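Local coordinates for protein UTP--glucose-1-phosphate uridylyltransferase (Acinetobacter baumannii, PDB 6IKX) that catalyses the transfer of a uridylyl group from UTP to alpha-D-glucose 1-phosphate, yielding UDP-glucose and diphosphate, at residues I23-M27 with S58-I62; A155-E161 with T245-M251. The protein carries 1 engineered substitution. The contacts are given in a common frame with arbitrary orientation. Numbering follows the deposited sequence.

Contact 1: I23-M27 with S58-I62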
ATOM      1  N   ILE A  23      -5.271   9.998   0.503  1.00 34.66           N
ATOM      2  CA  ILE A  23      -6.322   8.952   0.400  1.00 37.82           C
ATOM      3  C   ILE A  23      -7.145   9.248  -0.839  1.00 37.20           C
ATOM      4  O   ILE A  23      -7.327  10.385  -1.229  1.00 34.97           O
ATOM      5  CB  ILE A  23      -7.258   8.887   1.642  1.00 43.34           C
ATOM      6  CG1 ILE A  23      -8.078  10.171   1.801  1.00 44.05           C
ATOM      7  CG2 ILE A  23      -6.489   8.525   2.899  1.00 46.25           C
ATOM      8  CD1 ILE A  23      -9.098  10.144   2.914  1.00 50.55           C
ATOM      9  N   PRO A  24      -7.814   8.251  -1.428  1.00 35.39           N
ATOM     10  CA  PRO A  24      -8.715   8.551  -2.534  1.00 37.03           C
ATOM     11  C   PRO A  24      -9.766   9.613  -2.201  1.00 35.42           C
ATOM     12  O   PRO A  24     -10.290   9.598  -1.104  1.00 40.88           O
ATOM     13  CB  PRO A  24      -9.278   7.153  -2.809  1.00 41.32           C
ATOM     14  CG  PRO A  24      -8.129   6.225  -2.488  1.00 41.19           C
ATOM     15  CD  PRO A  24      -7.601   6.818  -1.199  1.00 39.62           C
ATOM     16  N   LYS A  25     -10.084  10.493  -3.154  1.00 39.96           N
ATOM     17  CA  LYS A  25     -11.283  11.385  -3.035  1.00 43.92           C
ATOM     18  C   LYS A  25     -12.503  10.516  -2.699  1.00 40.81           C
ATOM     19  O   LYS A  25     -13.323  10.963  -1.913  1.00 37.47           O
ATOM     20  CB  LYS A  25     -11.569  12.210  -4.296  1.00 51.12           C
ATOM     21  CG  LYS A  25     -11.678  11.401  -5.592  1.00 63.33           C
ATOM     22  CD  LYS A  25     -11.528  12.182  -6.919  1.00 66.27           C
ATOM     23  CE  LYS A  25     -10.555  11.522  -7.898  1.00 74.60           C
ATOM     24  NZ  LYS A  25     -11.137  10.399  -8.692  1.00 69.15           N
ATOM     25  N   GLU A  26     -12.594   9.304  -3.261  1.00 40.77           N
ATOM     26  CA  GLU A  26     -13.760   8.400  -3.103  1.00 43.75           C
ATOM     27  C   GLU A  26     -13.869   7.943  -1.647  1.00 43.26           C
ATOM     28  O   GLU A  26     -14.969   7.573  -1.263  1.00 40.91           O
ATOM     29  CB  GLU A  26     -13.626   7.210  -4.046  1.00 44.95           C
ATOM     30  CG  GLU A  26     -13.681   7.613  -5.515  1.00 45.18           C
ATOM     31  CD  GLU A  26     -12.356   8.070  -6.129  1.00 53.86           C
ATOM     32  OE1 GLU A  26     -11.298   8.151  -5.394  1.00 47.94           O
ATOM     33  OE2 GLU A  26     -12.362   8.339  -7.346  1.00 50.07           O
ATOM     34  N   MET A  27     -12.768   8.010  -0.874  1.00 47.61           N
ATOM     35  CA  MET A  27     -12.666   7.481   0.519  1.00 42.58           C
ATOM     36  C   MET A  27     -12.862   8.601   1.546  1.00 42.34           C
ATOM     37  O   MET A  27     -12.733   8.368   2.766  1.00 41.98           O
ATOM     38  CB  MET A  27     -11.338   6.746   0.738  1.00 42.89           C
ATOM     39  CG  MET A  27     -11.302   5.417   0.001  1.00 47.44           C
ATOM     40  SD  MET A  27     -12.791   4.417   0.351  1.00 51.45           S
ATOM     41  CE  MET A  27     -12.268   3.831   1.955  1.00 50.72           C
ATOM     42  N   SER A  58      -2.915   4.156  -6.848  1.00 36.73           N
ATOM     43  CA  SER A  58      -2.975   4.791  -5.493  1.00 42.66           C
ATOM     44  C   SER A  58      -4.292   4.490  -4.752  1.00 39.21           C
ATOM     45  O   SER A  58      -4.436   4.972  -3.659  1.00 45.89           O
ATOM     46  CB  SER A  58      -2.778   6.290  -5.583  1.00 38.84           C
ATOM     47  OG  SER A  58      -3.946   6.910  -6.101  1.00 40.33           O
ATOM     48  N   LYS A  59      -5.226   3.732  -5.318  1.00 41.89           N
ATOM     49  CA  LYS A  59      -6.636   3.659  -4.837  1.00 43.55           C
ATOM     50  C   LYS A  59      -7.006   2.267  -4.263  1.00 42.65           C
ATOM     51  O   LYS A  59      -8.227   1.888  -4.379  1.00 41.70           O
ATOM     52  CB  LYS A  59      -7.603   3.928  -6.000  1.00 50.39           C
ATOM     53  CG  LYS A  59      -7.441   5.237  -6.764  1.00 55.27           C
ATOM     54  CD  LYS A  59      -7.732   6.500  -5.981  1.00 52.23           C
ATOM     55  CE  LYS A  59      -7.752   7.733  -6.850  1.00 46.50           C
ATOM     56  NZ  LYS A  59      -9.133   8.199  -7.104  1.00 46.86           N
ATOM     57  N   ALA A  60      -6.041   1.524  -3.679  1.00 38.28           N
ATOM     58  CA  ALA A  60      -6.258   0.199  -3.052  1.00 37.99           C
ATOM     59  C   ALA A  60      -7.330   0.312  -1.961  1.00 38.70           C
ATOM     60  O   ALA A  60      -8.121  -0.597  -1.838  1.00 36.24           O
ATOM     61  CB  ALA A  60      -4.991  -0.330  -2.470  1.00 37.53           C
ATOM     62  N   SER A  61      -7.380   1.402  -1.207  1.00 38.47           N
ATOM     63  CA  SER A  61      -8.304   1.497  -0.056  1.00 41.82           C
ATOM     64  C   SER A  61      -9.762   1.421  -0.546  1.00 45.13           C
ATOM     65  O   SER A  61     -10.643   1.068   0.253  1.00 48.35           O
ATOM     66  CB  SER A  61      -8.030   2.731   0.744  1.00 45.05           C
ATOM     67  OG  SER A  61      -8.327   3.892   0.000  1.00 47.41           O
ATOM     68  N   ILE A  62     -10.035   1.748  -1.805  1.00 44.87           N
ATOM     69  CA  ILE A  62     -11.412   1.597  -2.361  1.00 42.96           C
ATOM     70  C   ILE A  62     -11.735   0.100  -2.483  1.00 37.69           C
ATOM     71  O   ILE A  62     -12.825  -0.300  -2.113  1.00 37.59           O
ATOM     72  CB  ILE A  62     -11.571   2.328  -3.714  1.00 46.38           C
ATOM     73  CG1 ILE A  62     -11.176   3.810  -3.649  1.00 46.98           C
ATOM     74  CG2 ILE A  62     -12.999   2.159  -4.213  1.00 47.61           C
ATOM     75  CD1 ILE A  62     -11.361   4.573  -4.963  1.00 40.15           C
TER
HETATM   76  O   HOH W   1      -8.369  10.940  -5.314  1.00 39.80           O
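A carboxylate that binds two ammonium groups, one on each oxygen, can hold them side by side despite their like charge, and E26 illustrates the principle. Its OE1 accepts a hydrogen bond from K59 NZ at 2.8 Å across the segments, while its OE2 takes one from K25 NZ at 2.7 Å; both are salt bridges. The lysine nitrogens, K25 NZ and K59 NZ, consequently lie only 3.4 Å apart. K59 NZ also donates to the carbonyl of V9, and a water accepts from K25 N (2.8 Å to its oxygen) and, weakly, from K59 NZ. This network stands at the nucleotide site of a GT-A-type nucleotidyltransferase: K25 binds UTP and UDP-glucose in other structures of the enzyme, and here, without nucleotide, its side chain lies near G11 and a sulfate ion. The backbone of 25-27 forms a 3-10 turn, with M27 N bonded to P24 O at 3.0 Å. Beneath the charges, the P24 ring packs on aliphatic carbons, with P24 CG 3.5 Å from K59 CD and P24 CB 3.9 Å from I62 CG1. E26 CB meets I62 CD1 at 3.6 Å. Farther out, M27 CG approaches S61 OG at 3.3 Å, beside I23 of the second subunit.

Contact 2: A155-E161 with T245-M251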
ATOM      1  N   ALA A 155     -33.004   3.337 -25.954  1.00 51.20           N
ATOM      2  CA  ALA A 155     -32.331   4.636 -26.195  1.00 51.92           C
ATOM      3  C   ALA A 155     -31.379   4.949 -25.031  1.00 49.26           C
ATOM      4  O   ALA A 155     -31.809   4.839 -23.857  1.00 43.85           O
ATOM      5  CB  ALA A 155     -33.349   5.744 -26.306  1.00 58.88           C
ATOM      6  N   ALA A 156     -30.158   5.385 -25.334  1.00 45.48           N
ATOM      7  CA  ALA A 156     -29.158   5.729 -24.302  1.00 42.41           C
ATOM      8  C   ALA A 156     -29.773   6.824 -23.424  1.00 37.29           C
ATOM      9  O   ALA A 156     -30.609   7.581 -23.928  1.00 39.36           O
ATOM     10  CB  ALA A 156     -27.850   6.140 -24.915  1.00 41.78           C
ATOM     11  N   GLN A 157     -29.438   6.809 -22.142  1.00 36.42           N
ATOM     12  CA  GLN A 157     -29.952   7.754 -21.129  1.00 44.48           C
ATOM     13  C   GLN A 157     -28.766   8.556 -20.585  1.00 43.03           C
ATOM     14  O   GLN A 157     -27.690   7.956 -20.281  1.00 46.96           O
ATOM     15  CB  GLN A 157     -30.721   6.990 -20.044  1.00 44.35           C
ATOM     16  CG  GLN A 157     -31.859   6.112 -20.582  1.00 45.19           C
ATOM     17  CD  GLN A 157     -33.029   6.887 -21.161  1.00 52.08           C
ATOM     18  OE1 GLN A 157     -33.597   7.792 -20.524  1.00 46.87           O
ATOM     19  NE2 GLN A 157     -33.396   6.547 -22.397  1.00 48.39           N
ATOM     20  N   ILE A 158     -28.943   9.871 -20.539  1.00 44.32           N
ATOM     21  CA  ILE A 158     -28.051  10.840 -19.845  1.00 43.84           C
ATOM     22  C   ILE A 158     -28.875  11.494 -18.732  1.00 45.89           C
ATOM     23  O   ILE A 158     -29.876  12.183 -19.020  1.00 41.75           O
ATOM     24  CB  ILE A 158     -27.451  11.854 -20.831  1.00 40.45           C
ATOM     25  CG1 ILE A 158     -26.313  11.263 -21.661  1.00 49.22           C
ATOM     26  CG2 ILE A 158     -26.970  13.087 -20.109  1.00 45.94           C
ATOM     27  CD1 ILE A 158     -26.716  10.241 -22.679  1.00 51.38           C
ATOM     28  N   MET A 159     -28.514  11.245 -17.479  1.00 44.54           N
ATOM     29  CA  MET A 159     -29.233  11.882 -16.345  1.00 43.42           C
ATOM     30  C   MET A 159     -28.887  13.383 -16.341  1.00 43.79           C
ATOM     31  O   MET A 159     -27.701  13.721 -16.555  1.00 39.98           O
ATOM     32  CB  MET A 159     -28.888  11.213 -15.009  1.00 44.82           C
ATOM     33  CG  MET A 159     -29.730  11.741 -13.841  1.00 49.96           C
ATOM     34  SD  MET A 159     -29.481  10.924 -12.254  1.00 49.72           S
ATOM     35  CE  MET A 159     -29.764   9.216 -12.712  1.00 52.51           C
ATOM     36  N   VAL A 160     -29.905  14.232 -16.170  1.00 42.79           N
ATOM     37  CA  VAL A 160     -29.795  15.722 -16.127  1.00 43.87           C
ATOM     38  C   VAL A 160     -30.638  16.258 -14.969  1.00 44.17           C
ATOM     39  O   VAL A 160     -31.530  15.542 -14.476  1.00 44.05           O
ATOM     40  CB  VAL A 160     -30.227  16.386 -17.448  1.00 42.79           C
ATOM     41  CG1 VAL A 160     -29.374  15.923 -18.613  1.00 49.20           C
ATOM     42  CG2 VAL A 160     -31.703  16.181 -17.768  1.00 45.45           C
ATOM     43  N   GLU A 161     -30.381  17.494 -14.558  1.00 51.53           N
ATOM     44  CA  GLU A 161     -31.155  18.137 -13.466  1.00 53.06           C
ATOM     45  C   GLU A 161     -31.237  19.643 -13.724  1.00 55.33           C
ATOM     46  O   GLU A 161     -30.198  20.243 -14.071  1.00 68.05           O
ATOM     47  CB  GLU A 161     -30.529  17.730 -12.139  1.00 52.03           C
ATOM     48  CG  GLU A 161     -29.941  18.850 -11.346  1.00 52.63           C
ATOM     49  CD  GLU A 161     -29.369  18.363 -10.037  1.00 53.43           C
ATOM     50  OE1 GLU A 161     -30.150  18.122  -9.074  1.00 59.87           O
ATOM     51  OE2 GLU A 161     -28.150  18.183 -10.010  1.00 61.98           O
ATOM     52  N   THR A 245     -31.179   6.799 -31.094  1.00 49.48           N
ATOM     53  CA  THR A 245     -31.806   7.807 -30.222  1.00 53.19           C
ATOM     54  C   THR A 245     -30.960   7.852 -28.953  1.00 53.89           C
ATOM     55  O   THR A 245     -30.430   6.803 -28.539  1.00 56.67           O
ATOM     56  CB  THR A 245     -33.274   7.472 -29.914  1.00 56.10           C
ATOM     57  OG1 THR A 245     -33.906   7.227 -31.172  1.00 61.46           O
ATOM     58  CG2 THR A 245     -33.989   8.564 -29.142  1.00 50.68           C
ATOM     59  N   VAL A 246     -30.802   9.056 -28.426  1.00 49.04           N
ATOM     60  CA  VAL A 246     -30.206   9.359 -27.109  1.00 45.44           C
ATOM     61  C   VAL A 246     -31.239  10.248 -26.400  1.00 45.25           C
ATOM     62  O   VAL A 246     -31.752  11.166 -27.021  1.00 41.11           O
ATOM     63  CB  VAL A 246     -28.840  10.033 -27.320  1.00 42.47           C
ATOM     64  CG1 VAL A 246     -28.036  10.146 -26.035  1.00 41.11           C
ATOM     65  CG2 VAL A 246     -28.046   9.301 -28.391  1.00 44.98           C
ATOM     66  N   GLU A 247     -31.592   9.923 -25.171  1.00 43.67           N
ATOM     67  CA  GLU A 247     -32.588  10.684 -24.398  1.00 44.81           C
ATOM     68  C   GLU A 247     -31.935  11.239 -23.134  1.00 46.18           C
ATOM     69  O   GLU A 247     -30.987  10.647 -22.579  1.00 53.99           O
ATOM     70  CB  GLU A 247     -33.750   9.802 -23.981  1.00 44.11           C
ATOM     71  CG  GLU A 247     -34.516   9.220 -25.145  1.00 48.63           C
ATOM     72  CD  GLU A 247     -35.677   8.352 -24.708  1.00 46.87           C
ATOM     73  OE1 GLU A 247     -35.697   7.916 -23.532  1.00 50.41           O
ATOM     74  OE2 GLU A 247     -36.570   8.154 -25.519  1.00 59.03           O
ATOM     75  N   ALA A 248     -32.457  12.363 -22.712  1.00 47.72           N
ATOM     76  CA  ALA A 248     -32.113  13.041 -21.463  1.00 45.42           C
ATOM     77  C   ALA A 248     -33.214  12.688 -20.468  1.00 44.03           C
ATOM     78  O   ALA A 248     -34.396  12.891 -20.783  1.00 51.46           O
ATOM     79  CB  ALA A 248     -31.977  14.513 -21.747  1.00 46.41           C
ATOM     80  N   TYR A 249     -32.814  12.052 -19.369  1.00 51.58           N
ATOM     81  CA  TYR A 249     -33.662  11.598 -18.249  1.00 51.13           C
ATOM     82  C   TYR A 249     -33.466  12.605 -17.120  1.00 54.27           C
ATOM     83  O   TYR A 249     -32.325  12.750 -16.645  1.00 50.27           O
ATOM     84  CB  TYR A 249     -33.296  10.179 -17.775  1.00 49.85           C
ATOM     85  CG  TYR A 249     -33.901   9.883 -16.427  1.00 49.89           C
ATOM     86  CD1 TYR A 249     -35.223   9.499 -16.297  1.00 44.35           C
ATOM     87  CD2 TYR A 249     -33.190  10.161 -15.271  1.00 50.73           C
ATOM     88  CE1 TYR A 249     -35.796   9.316 -15.049  1.00 54.54           C
ATOM     89  CE2 TYR A 249     -33.758  10.026 -14.021  1.00 48.57           C
ATOM     90  CZ  TYR A 249     -35.060   9.590 -13.906  1.00 54.62           C
ATOM     91  OH  TYR A 249     -35.575   9.440 -12.658  1.00 52.90           O
ATOM     92  N   ARG A 250     -34.547  13.254 -16.698  1.00 51.46           N
ATOM     93  CA  ARG A 250     -34.500  14.318 -15.676  1.00 51.14           C
ATOM     94  C   ARG A 250     -34.806  13.710 -14.316  1.00 53.95           C
ATOM     95  O   ARG A 250     -35.936  13.222 -14.099  1.00 50.68           O
ATOM     96  CB  ARG A 250     -35.494  15.448 -15.963  1.00 58.68           C
ATOM     97  CG  ARG A 250     -35.420  16.623 -14.991  1.00 52.82           C
ATOM     98  CD  ARG A 250     -36.609  17.521 -15.233  1.00 62.54           C
ATOM     99  NE  ARG A 250     -36.701  18.710 -14.389  1.00 71.42           N
ATOM    100  CZ  ARG A 250     -37.674  19.610 -14.493  1.00 65.17           C
ATOM    101  NH1 ARG A 250     -38.634  19.446 -15.386  1.00 71.42           N
ATOM    102  NH2 ARG A 250     -37.700  20.665 -13.708  1.00 66.84           N
ATOM    103  N   MET A 251     -33.824  13.832 -13.437  1.00 53.38           N
ATOM    104  CA  MET A 251     -33.866  13.420 -12.030  1.00 53.84           C
ATOM    105  C   MET A 251     -35.177  13.852 -11.382  1.00 53.40           C
ATOM    106  O   MET A 251     -35.682  14.946 -11.682  1.00 43.00           O
ATOM    107  CB  MET A 251     -32.752  14.122 -11.261  1.00 58.46           C
ATOM    108  CG  MET A 251     -31.408  13.570 -11.546  1.00 63.13           C
ATOM    109  SD  MET A 251     -30.219  14.449 -10.567  1.00 56.85           S
ATOM    110  CE  MET A 251     -30.622  13.900  -8.909  1.00 59.59           C
TER
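Parallel strands pair their side chains row by row, and strands 156-161 and 246-250 do so in strict register from A156 beside V246 to V160 beside R250. On one face, I158 CD1 packs on V246 CG1 at 3.6 Å, and A156 CB (4.2 Å from V246 CG1) and V160 CG1 (4.3 Å from A248 CB) extend the apolar row; the I158 side chain also lies about 4 Å from that of V206, a UDP-glucose-binding residue. The other face carries M159, whose CG meets the edge of the Y249 ring at CD2, 4.1 Å away. Just past the second strand, M251 CG reaches M159 SD at 3.3 Å.

Between these faces runs a ladder of alternating backbone bonds: E247 N to A156 O (2.8 Å), I158 N to E247 O (3.0 Å), Y249 N to I158 O (3.0 Å), V160 N to Y249 O (2.9 Å) and M251 N to V160 O (3.0 Å). CA-H...O contacts, such as M159 CA to Y249 O at 3.2 Å, supplement it. The pair belongs to the mixed central sheet, with helix 142-153 packed over the face of Q157 and Y249.

Towards the N-terminal ends, Q157 NE2 donates to both E247 OE1 (2.9 Å) and A155 O (2.8 Å). E247 OE2 forms a salt bridge with R149, and Y249 OH bonds to D142, both on that helix. Polar groups on a buried face are thus matched with partners, so the strand pair is joined to its helix by directional bonds as well as by packing.

Overall arrangement
The two contacts lie on opposite sides of the chain's centre, with centres 29 Å apart and nearest atoms about 17 Å apart, and they follow one another in sequence: contact 1 closes before contact 2 opens. Both belong to the nucleotidyltransferase domain and relate to one mixed beta-sheet, contact 1 from the segments that follow two of its strands and contact 2 from within it. The first joins the loop after strand 4-8 to the start of helix 60-65, which follows strand 50-55. Strand 4-8 leads to 156-162 through 125-128 and 209-212. The sheet thereby spans from the nucleotide-binding loop to the neighbourhood of V206, consistent with one continuous scaffold carrying separate parts of the substrate site.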